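C alpha-dehydrogenase (Sphingobium sp. SYK-6, PDB 4YAG) binds NADH and, as a Calpha-dehydrogenase of the short-chain dehydrogenase/reductase family, oxidises the alpha-carbon alcohol of lignin-derived beta-aryl ether compounds. Local coordinates at residues V185-P190 against K246-T251; A22-A27 against V234-V239; G147-P152 against R256-A261. One frame throughout, in Å; residues are numbered along the deposited sequence.

Contact 1. Residues V185-P190 against K246-T251. With NAI (1,4-dihydronicotinamide adenine dinucleotide), chain C.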
loop_
_atom_site.group_PDB
_atom_site.type_symbol
_atom_site.label_atom_id
_atom_site.label_comp_id
_atom_site.label_asym_id
_atom_site.label_seq_id
_atom_site.Cartn_x
_atom_site.Cartn_y
_atom_site.Cartn_z
ATOM N N VAL A 185 1.871 -15.081 -2.053
ATOM C CA VAL A 185 2.747 -13.921 -2.117
ATOM C C VAL A 185 4.179 -14.394 -1.903
ATOM O O VAL A 185 4.494 -15.089 -0.920
ATOM C CB VAL A 185 2.353 -12.785 -1.145
ATOM C CG1 VAL A 185 2.318 -13.252 0.297
ATOM C CG2 VAL A 185 3.302 -11.608 -1.315
ATOM N N LEU A 186 5.015 -14.058 -2.885
ATOM C CA LEU A 186 6.439 -14.340 -2.858
ATOM C C LEU A 186 7.185 -13.155 -2.284
ATOM O O LEU A 186 6.993 -12.021 -2.727
ATOM C CB LEU A 186 6.885 -14.621 -4.295
ATOM C CG LEU A 186 8.383 -14.724 -4.551
ATOM C CD1 LEU A 186 9.038 -15.842 -3.777
ATOM C CD2 LEU A 186 8.622 -14.878 -6.055
ATOM N N MET A 187 8.011 -13.425 -1.281
ATOM C CA MET A 187 8.777 -12.412 -0.574
ATOM C C MET A 187 10.256 -12.733 -0.675
ATOM O O MET A 187 10.793 -13.497 0.134
ATOM C CB MET A 187 8.310 -12.337 0.884
ATOM C CG MET A 187 6.876 -11.861 0.978
ATOM S SD MET A 187 6.131 -12.121 2.607
ATOM C CE MET A 187 5.974 -13.885 2.618
ATOM N N PRO A 188 10.910 -12.212 -1.732
ATOM C CA PRO A 188 12.318 -12.551 -1.850
ATOM C C PRO A 188 13.264 -11.694 -1.021
ATOM O O PRO A 188 12.990 -10.528 -0.700
ATOM C CB PRO A 188 12.618 -12.317 -3.342
ATOM C CG PRO A 188 11.282 -12.272 -4.030
ATOM C CD PRO A 188 10.370 -11.667 -2.987
ATOM N N GLY A 189 14.409 -12.306 -0.727
ATOM C CA GLY A 189 15.641 -11.628 -0.392
ATOM C C GLY A 189 16.430 -11.413 -1.674
ATOM O O GLY A 189 15.856 -11.352 -2.749
ATOM N N PRO A 190 17.749 -11.295 -1.566
ATOM C CA PRO A 190 18.561 -10.958 -2.755
ATOM C C PRO A 190 18.648 -12.065 -3.806
ATOM O O PRO A 190 19.199 -13.135 -3.541
ATOM C CB PRO A 190 19.937 -10.658 -2.165
ATOM C CG PRO A 190 19.731 -10.489 -0.698
ATOM C CD PRO A 190 18.543 -11.317 -0.328
ATOM N N LYS A 246 0.333 -22.772 -1.287
ATOM C CA LYS A 246 0.954 -22.139 -0.141
ATOM C C LYS A 246 0.789 -20.634 -0.184
ATOM O O LYS A 246 1.199 -19.989 -1.149
ATOM C CB LYS A 246 2.445 -22.435 -0.142
ATOM C CG LYS A 246 2.818 -23.873 -0.038
ATOM C CD LYS A 246 4.340 -23.919 -0.183
ATOM C CE LYS A 246 4.933 -25.232 0.081
ATOM N NZ LYS A 246 6.404 -25.048 0.069
ATOM N N LEU A 247 0.267 -20.032 0.877
ATOM C CA LEU A 247 0.041 -18.595 0.868
ATOM C C LEU A 247 1.322 -17.752 0.848
ATOM O O LEU A 247 1.398 -16.747 0.138
ATOM C CB LEU A 247 -0.821 -18.193 2.063
ATOM C CG LEU A 247 -1.140 -16.719 2.248
ATOM C CD1 LEU A 247 -1.848 -16.156 1.011
ATOM C CD2 LEU A 247 -1.979 -16.551 3.500
ATOM N N TYR A 248 2.306 -18.174 1.635
ATOM C CA TYR A 248 3.532 -17.418 1.787
ATOM C C TYR A 248 4.744 -18.196 1.333
ATOM O O TYR A 248 4.921 -19.366 1.694
ATOM C CB TYR A 248 3.753 -17.077 3.260
ATOM C CG TYR A 248 2.673 -16.273 3.928
ATOM C CD1 TYR A 248 2.276 -15.035 3.446
ATOM C CD2 TYR A 248 2.094 -16.731 5.100
ATOM C CE1 TYR A 248 1.322 -14.297 4.085
ATOM C CE2 TYR A 248 1.138 -16.010 5.742
ATOM C CZ TYR A 248 0.762 -14.787 5.256
ATOM O OH TYR A 248 -0.194 -14.064 5.937
ATOM N N VAL A 249 5.594 -17.530 0.560
ATOM C CA VAL A 249 6.896 -18.081 0.212
ATOM C C VAL A 249 7.942 -17.010 0.449
ATOM O O VAL A 249 7.838 -15.926 -0.118
ATOM C CB VAL A 249 6.966 -18.493 -1.271
ATOM C CG1 VAL A 249 8.394 -18.939 -1.623
ATOM C CG2 VAL A 249 5.968 -19.600 -1.579
ATOM N N SER A 250 8.935 -17.315 1.287
ATOM C CA SER A 250 10.085 -16.436 1.494
ATOM C C SER A 250 11.325 -17.177 1.040
ATOM O O SER A 250 11.480 -18.363 1.290
ATOM C CB SER A 250 10.249 -16.028 2.966
ATOM O OG SER A 250 9.104 -15.304 3.426
ATOM N N THR A 251 12.224 -16.472 0.379
ATOM C CA THR A 251 13.396 -17.138 -0.188
ATOM C C THR A 251 14.603 -17.186 0.746
ATOM O O THR A 251 15.516 -18.002 0.548
ATOM C CB THR A 251 13.850 -16.451 -1.491
ATOM O OG1 THR A 251 14.312 -15.135 -1.193
ATOM C CG2 THR A 251 12.735 -16.376 -2.503
HETATM P PA NAI C . 14.267 -7.723 -13.267
HETATM O O1A NAI C . 14.399 -6.273 -13.643
HETATM O O2A NAI C . 15.397 -8.644 -13.681
HETATM O O5B NAI C . 12.917 -8.309 -13.820
HETATM C C5B NAI C . 11.769 -7.510 -13.830
HETATM C C4B NAI C . 11.246 -7.439 -15.209
HETATM O O4B NAI C . 9.987 -6.704 -15.076
HETATM C C3B NAI C . 12.083 -6.751 -16.194
HETATM O O3B NAI C . 12.295 -7.542 -17.381
HETATM C C2B NAI C . 11.390 -5.507 -16.462
HETATM O O2B NAI C . 11.608 -4.991 -17.783
HETATM C C1B NAI C . 9.983 -5.789 -16.178
HETATM N N9A NAI C . 9.204 -4.619 -15.868
HETATM C C8A NAI C . 9.554 -3.539 -15.084
HETATM N N7A NAI C . 8.572 -2.628 -15.087
HETATM C C5A NAI C . 7.542 -3.093 -15.863
HETATM C C6A NAI C . 6.286 -2.624 -16.250
HETATM N N6A NAI C . 5.869 -1.345 -15.856
HETATM N N1A NAI C . 5.495 -3.378 -17.056
HETATM C C2A NAI C . 5.922 -4.587 -17.490
HETATM N N3A NAI C . 7.121 -5.084 -17.153
HETATM C C4A NAI C . 7.944 -4.365 -16.357
HETATM O O3 NAI C . 14.166 -7.691 -11.685
HETATM P PN NAI C . 13.622 -8.784 -10.633
HETATM O O1N NAI C . 13.506 -10.177 -11.236
HETATM O O2N NAI C . 14.574 -8.695 -9.467
HETATM O O5D NAI C . 12.168 -8.221 -10.242
HETATM C C5D NAI C . 11.024 -9.074 -10.137
HETATM C C4D NAI C . 10.276 -8.757 -8.894
HETATM O O4D NAI C . 11.062 -9.246 -7.746
HETATM C C3D NAI C . 10.048 -7.327 -8.663
HETATM O O3D NAI C . 8.676 -7.128 -8.265
HETATM C C2D NAI C . 10.957 -6.954 -7.582
HETATM O O2D NAI C . 10.447 -5.841 -6.837
HETATM C C1D NAI C . 11.029 -8.147 -6.759
HETATM N N1N NAI C . 12.124 -8.351 -5.885
HETATM C C2N NAI C . 13.407 -8.590 -6.315
HETATM C C3N NAI C . 14.412 -8.811 -5.387
HETATM C C7N NAI C . 15.811 -9.076 -5.825
HETATM O O7N NAI C . 16.760 -9.133 -5.013
HETATM N N7N NAI C . 16.026 -9.359 -7.242
HETATM C C4N NAI C . 14.156 -8.807 -4.026
HETATM C C5N NAI C . 12.850 -8.620 -3.612
HETATM C C6N NAI C . 11.853 -8.408 -4.529
#
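V185, L186 and M187 pair with Y248, V249 and S250 as neighbouring parallel strands, the last two of the Rossmann-type sheet, with 248-250 outermost in this chain. The short strand axes run 4.7 Å apart at 17°. Three sound backbone bonds fix the register: V185 N gives its hydrogen to L247 O at 2.8 Å, V249 N to V185 O at 3.1 Å, and M187 N to V249 O at 2.8 Å. A fourth, from T251 N to M187 O, is weak. On one face of the sheet, V185 CG1 comes to the edge of the Y248 ring, 3.6 Å from CD1. The M187 chain bends at chi3, and its methyl CE lies against Y248 CB and S250 OG. Y248 OH is bonded to E170, and S250 OG to S269 of the second subunit, so this face also meets the dimer partner. On the other face, L186 CD1 rests 3.8 Å from V249 CG1, with helix 231-244 covering both residues. Beyond the strands, T251 OG1 stands between its own backbone N and carbonyl carbon (chi1 66°) and accepts the G189 N-H at 2.9 Å in a nearly straight bond (166°). An alanine in place of T251 would probably leave the G189 N-H without this acceptor and open a gap beside L186 CD1, where the methyl CG2 now packs. P188 and G189 form the Pro-Gly step that follows this strand in the SDR family. P188 CB touches the dihydronicotinamide ring at C5N, 3.7 Å away, and the G189-P190 backbone lies beside the carboxamide. This chemistry is consistent with the T251 hydroxyl, just past the end of strand 248-250, helping to fix G189 N next to the P188 ring that packs on the dihydronicotinamide.

Contact 2. Residues A22-A27 against V234-V239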
loop_
_atom_site.group_PDB
_atom_site.type_symbol
_atom_site.label_atom_id
_atom_site.label_comp_id
_atom_site.label_asym_id
_atom_site.label_seq_id
_atom_site.Cartn_x
_atom_site.Cartn_y
_atom_site.Cartn_z
ATOM N N ALA A 22 9.341 -18.655 -15.148
ATOM C CA ALA A 22 8.966 -19.105 -16.474
ATOM C C ALA A 22 9.640 -20.429 -16.819
ATOM O O ALA A 22 8.994 -21.369 -17.280
ATOM C CB ALA A 22 9.334 -18.065 -17.495
ATOM N N GLN A 23 10.948 -20.507 -16.608
ATOM C CA GLN A 23 11.680 -21.713 -16.934
ATOM C C GLN A 23 11.153 -22.920 -16.172
ATOM O O GLN A 23 11.018 -24.003 -16.724
ATOM C CB GLN A 23 13.161 -21.547 -16.615
ATOM C CG GLN A 23 13.913 -20.629 -17.547
ATOM C CD GLN A 23 15.266 -20.265 -16.973
ATOM O OE1 GLN A 23 15.442 -19.185 -16.373
ATOM N NE2 GLN A 23 16.201 -21.166 -17.086
ATOM N N ARG A 24 10.885 -22.743 -14.888
ATOM C CA ARG A 24 10.437 -23.883 -14.095
ATOM C C ARG A 24 8.969 -24.243 -14.349
ATOM O O ARG A 24 8.619 -25.420 -14.311
ATOM C CB ARG A 24 10.731 -23.654 -12.610
ATOM C CG ARG A 24 12.218 -23.408 -12.318
ATOM C CD ARG A 24 13.143 -24.402 -13.013
ATOM N NE ARG A 24 12.791 -25.763 -12.655
ATOM C CZ ARG A 24 13.080 -26.846 -13.372
ATOM N NH1 ARG A 24 13.742 -26.759 -14.522
ATOM N NH2 ARG A 24 12.689 -28.033 -12.931
ATOM N N LEU A 25 8.115 -23.266 -14.630
ATOM C CA LEU A 25 6.756 -23.608 -15.034
ATOM C C LEU A 25 6.741 -24.377 -16.369
ATOM O O LEU A 25 6.024 -25.363 -16.490
ATOM C CB LEU A 25 5.856 -22.371 -15.088
ATOM C CG LEU A 25 5.549 -21.706 -13.745
ATOM C CD1 LEU A 25 4.665 -20.477 -13.938
ATOM C CD2 LEU A 25 4.870 -22.690 -12.781
ATOM N N LEU A 26 7.524 -23.931 -17.356
ATOM C CA LEU A 26 7.630 -24.645 -18.617
ATOM C C LEU A 26 8.117 -26.076 -18.369
ATOM O O LEU A 26 7.597 -27.046 -18.958
ATOM C CB LEU A 26 8.584 -23.917 -19.574
ATOM C CG LEU A 26 8.686 -24.544 -20.970
ATOM C CD1 LEU A 26 7.568 -24.032 -21.843
ATOM C CD2 LEU A 26 10.027 -24.233 -21.597
ATOM N N ALA A 27 9.141 -26.220 -17.523
ATOM C CA ALA A 27 9.684 -27.534 -17.193
ATOM C C ALA A 27 8.630 -28.458 -16.604
ATOM O O ALA A 27 8.683 -29.676 -16.791
ATOM C CB ALA A 27 10.864 -27.413 -16.229
ATOM N N VAL A 234 14.246 -19.834 -7.086
ATOM C CA VAL A 234 12.987 -19.200 -6.722
ATOM C C VAL A 234 11.849 -19.830 -7.544
ATOM O O VAL A 234 10.746 -20.075 -7.041
ATOM C CB VAL A 234 13.024 -17.676 -6.936
ATOM C CG1 VAL A 234 11.732 -17.047 -6.483
ATOM C CG2 VAL A 234 14.195 -17.053 -6.176
ATOM N N GLY A 235 12.117 -20.108 -8.816
ATOM C CA GLY A 235 11.119 -20.730 -9.662
ATOM C C GLY A 235 10.620 -22.041 -9.079
ATOM O O GLY A 235 9.414 -22.313 -9.110
ATOM N N ASP A 236 11.524 -22.844 -8.545
ATOM C CA ASP A 236 11.127 -24.134 -7.987
ATOM C C ASP A 236 10.299 -23.947 -6.724
ATOM O O ASP A 236 9.372 -24.718 -6.470
ATOM C CB ASP A 236 12.340 -25.021 -7.744
ATOM C CG ASP A 236 12.812 -25.692 -9.015
ATOM O OD1 ASP A 236 11.970 -25.888 -9.936
ATOM O OD2 ASP A 236 14.010 -26.035 -9.089
ATOM N N MET A 237 10.615 -22.932 -5.936
ATOM C CA MET A 237 9.788 -22.623 -4.764
ATOM C C MET A 237 8.378 -22.276 -5.181
ATOM O O MET A 237 7.413 -22.564 -4.464
ATOM C CB MET A 237 10.359 -21.454 -3.972
ATOM C CG MET A 237 11.726 -21.690 -3.387
ATOM S SD MET A 237 12.312 -20.238 -2.516
ATOM C CE MET A 237 14.019 -20.698 -2.231
ATOM N N ILE A 238 8.253 -21.547 -6.286
ATOM C CA ILE A 238 6.960 -21.165 -6.807
ATOM C C ILE A 238 6.195 -22.362 -7.396
ATOM O O ILE A 238 4.975 -22.456 -7.222
ATOM C CB ILE A 238 7.089 -19.968 -7.807
ATOM C CG1 ILE A 238 7.525 -18.720 -7.038
ATOM C CG2 ILE A 238 5.807 -19.721 -8.571
ATOM C CD1 ILE A 238 6.599 -18.372 -5.883
ATOM N N VAL A 239 6.876 -23.283 -8.069
ATOM C CA VAL A 239 6.233 -24.528 -8.498
ATOM C C VAL A 239 5.608 -25.186 -7.261
ATOM O O VAL A 239 4.419 -25.548 -7.286
ATOM C CB VAL A 239 7.236 -25.477 -9.179
ATOM C CG1 VAL A 239 6.683 -26.886 -9.314
ATOM C CG2 VAL A 239 7.640 -24.916 -10.548
HETATM O O HOH W 1 10.404 -28.014 -10.686
#
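R24 and D236 join two helices through a salt bridge, R24 NE donating to D236 OD1 at 2.8 Å with an N-H...O angle of 158°. OD1 comes to the guanidinium from its rim, little displaced from the plane, and receives the donor on its syn side, with the donor tilted out of the carboxylate plane. The two flat groups stand almost perpendicular, 85° apart, so a single oxygen, rather than the whole carboxylate, does the gripping. OD1 has a second donor in a water whose oxygen is 2.7 Å away. That water in turn accepts from R24 NH2 at 3.2 Å, closing a ring in which two guanidinium nitrogens serve one carboxylate oxygen, one directly and one through solvent. Bends at chi2 and chi3 fold the arginine chain back over its own helix, and A27 CB sits over the outer part of one guanidinium face. The helices concerned, 16-27 and 231-244, pack side by side against one face of the Rossmann-fold sheet; the first follows strand 7-11 and carries the NADH-binding residue I17 in its first turn. Their short axes approach to 8.3 Å and cross at -49°. The close approach is consistent with the lack of a side chain at G235, whose carbonyl carbon is 3.9 Å from R24 CG; a CB there would collide with that methylene in its present position. One turn further on, V239 CG2 touches R24 CB at 3.9 Å and also lies near R24 O. That carbonyl is bonded to the side-chain amide of N28. L25 CD2 meets V239 CG2 more loosely, at 4.2 Å, the two side chains running antiparallel past one another. Within its own helix V239 N donates to G235 O.

Contact 3. Residues G147-P152 against R256-A261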
loop_
_atom_site.group_PDB
_atom_site.type_symbol
_atom_site.label_atom_id
_atom_site.label_comp_id
_atom_site.label_asym_id
_atom_site.label_seq_id
_atom_site.Cartn_x
_atom_site.Cartn_y
_atom_site.Cartn_z
ATOM N N GLY A 147 8.903 -5.621 2.381
ATOM C CA GLY A 147 7.553 -5.263 2.747
ATOM C C GLY A 147 7.210 -5.723 4.143
ATOM O O GLY A 147 6.119 -5.422 4.626
ATOM N N LEU A 148 8.143 -6.410 4.792
ATOM C CA LEU A 148 7.892 -7.021 6.097
ATOM C C LEU A 148 8.886 -6.572 7.169
ATOM O O LEU A 148 8.489 -6.198 8.272
ATOM C CB LEU A 148 7.968 -8.539 5.947
ATOM C CG LEU A 148 7.129 -9.402 6.853
ATOM C CD1 LEU A 148 5.644 -9.064 6.643
ATOM C CD2 LEU A 148 7.426 -10.870 6.530
ATOM N N THR A 149 10.178 -6.628 6.872
ATOM C CA THR A 149 11.208 -6.217 7.809
ATOM C C THR A 149 11.362 -4.699 7.780
ATOM O O THR A 149 11.144 -4.074 6.749
ATOM C CB THR A 149 12.544 -6.915 7.492
ATOM O OG1 THR A 149 13.398 -6.906 8.645
ATOM C CG2 THR A 149 13.242 -6.280 6.314
ATOM N N PRO A 150 11.733 -4.086 8.913
ATOM C CA PRO A 150 11.795 -2.620 8.876
ATOM C C PRO A 150 12.828 -2.093 7.887
ATOM O O PRO A 150 13.931 -2.611 7.827
ATOM C CB PRO A 150 12.214 -2.261 10.300
ATOM C CG PRO A 150 11.618 -3.376 11.124
ATOM C CD PRO A 150 11.835 -4.610 10.290
ATOM N N MET A 151 12.447 -1.051 7.149
ATOM C CA MET A 151 13.300 -0.478 6.121
ATOM C C MET A 151 13.547 0.995 6.404
ATOM O O MET A 151 12.725 1.654 7.046
ATOM C CB MET A 151 12.632 -0.623 4.758
ATOM C CG MET A 151 12.424 -2.084 4.347
ATOM S SD MET A 151 13.961 -3.003 4.053
ATOM C CE MET A 151 14.545 -2.223 2.561
ATOM N N PRO A 152 14.658 1.515 5.883
ATOM C CA PRO A 152 15.005 2.932 6.028
ATOM C C PRO A 152 14.323 3.800 4.975
ATOM O O PRO A 152 13.745 3.289 3.998
ATOM C CB PRO A 152 16.514 2.930 5.844
ATOM C CG PRO A 152 16.800 1.773 4.978
ATOM C CD PRO A 152 15.723 0.744 5.231
ATOM N N ARG A 256 14.746 -12.971 9.706
ATOM C CA ARG A 256 13.882 -13.539 10.730
ATOM C C ARG A 256 13.914 -12.694 12.003
ATOM O O ARG A 256 12.864 -12.339 12.530
ATOM C CB ARG A 256 14.302 -14.971 11.061
ATOM C CG ARG A 256 13.483 -15.610 12.171
ATOM C CD ARG A 256 13.949 -17.023 12.419
ATOM N NE ARG A 256 13.815 -17.839 11.217
ATOM C CZ ARG A 256 12.707 -18.488 10.871
ATOM N NH1 ARG A 256 11.629 -18.427 11.637
ATOM N NH2 ARG A 256 12.676 -19.208 9.764
ATOM N N GLU A 257 15.104 -12.380 12.520
ATOM C CA GLU A 257 15.196 -11.690 13.795
ATOM C C GLU A 257 14.742 -10.238 13.723
ATOM O O GLU A 257 14.154 -9.705 14.673
ATOM C CB GLU A 257 16.630 -11.766 14.351
ATOM C CG GLU A 257 17.061 -13.178 14.745
ATOM C CD GLU A 257 17.276 -14.093 13.556
ATOM O OE1 GLU A 257 17.606 -13.591 12.448
ATOM O OE2 GLU A 257 17.112 -15.324 13.735
ATOM N N THR A 258 15.013 -9.560 12.607
ATOM C CA THR A 258 14.576 -8.183 12.471
ATOM C C THR A 258 13.056 -8.127 12.327
ATOM O O THR A 258 12.424 -7.199 12.811
ATOM C CB THR A 258 15.244 -7.446 11.283
ATOM O OG1 THR A 258 15.185 -8.269 10.122
ATOM C CG2 THR A 258 16.705 -7.130 11.607
ATOM N N CYS A 259 12.467 -9.118 11.668
ATOM C CA CYS A 259 11.015 -9.172 11.603
ATOM C C CYS A 259 10.445 -9.470 12.984
ATOM O O CYS A 259 9.468 -8.845 13.402
ATOM C CB CYS A 259 10.539 -10.244 10.625
ATOM S SG CYS A 259 10.751 -9.804 8.860
ATOM N N GLU A 260 11.035 -10.426 13.700
ATOM C CA GLU A 260 10.553 -10.747 15.053
ATOM C C GLU A 260 10.525 -9.510 15.923
ATOM O O GLU A 260 9.588 -9.300 16.703
ATOM C CB GLU A 260 11.434 -11.810 15.717
ATOM C CG GLU A 260 11.236 -13.174 15.108
ATOM C CD GLU A 260 12.066 -14.256 15.760
ATOM O OE1 GLU A 260 13.254 -14.006 16.057
ATOM O OE2 GLU A 260 11.521 -15.362 15.970
ATOM N N ALA A 261 11.569 -8.691 15.827
ATOM C CA ALA A 261 11.661 -7.503 16.667
ATOM C C ALA A 261 10.569 -6.500 16.292
ATOM O O ALA A 261 9.993 -5.857 17.158
ATOM C CB ALA A 261 13.057 -6.856 16.565
#
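L148 is the first residue of the loop 147-152 to reach the helix, its CG lying 4.2 Å from C259 SG; CD2 of the same leucine is equally near the sulphur. The carbonyl of L148 is taken by R262, one turn further along that helix, and the L148 side chain also packs on L266 of the second subunit. T149 follows and makes the polar link. Its OG1, anti to the backbone N (chi1 -159°), is hydrogen-bonded to T258 OG1 at 2.7 Å. T258 OG1 is bonded as well to W255 O, just ahead of the helix, so the T258 hydroxyl has two partners, T149 OG1 and the W255 carbonyl. T149 CB also touches C259 SG, at 3.7 Å, and the backbones are close here, T149 CA being 4.8 Å from C259 CA. P150 ends the contact: its ring carbon CD touches T258 O at 3.7 Å, placing the proline beside the helix backbone. The loop runs from strand 137-142 to helix 156-177, which carries the NADH-binding residues Y158 and K162; the side chains of T149 and Y158 are about 9 Å apart. A C-terminal segment packed over this loop near the cofactor site, and reaching the partner subunit, fits the architecture of the short-chain dehydrogenase/reductase fold.

Contact 1 is the hub: its centre lies about 14 Å from the centres of contact 2 and contact 3, which are about 27 Å apart and do not touch each other. It meets contact 2 directly, L186 CD2 packing on V234 CG1 at 3.8 Å. Helix 231-244 of contact 2 also leads along the chain into strand 248-250. The same strand leads on to helix 256-268, and contact 1 is nested within the loop that contact 3 closes; both also reach the second subunit. Only contact 1 touches the NADH. G235 of contact 2 is about 11 Å from the bound NADH. The side chain of T149 in contact 3 is about 10 Å from the bound NADH.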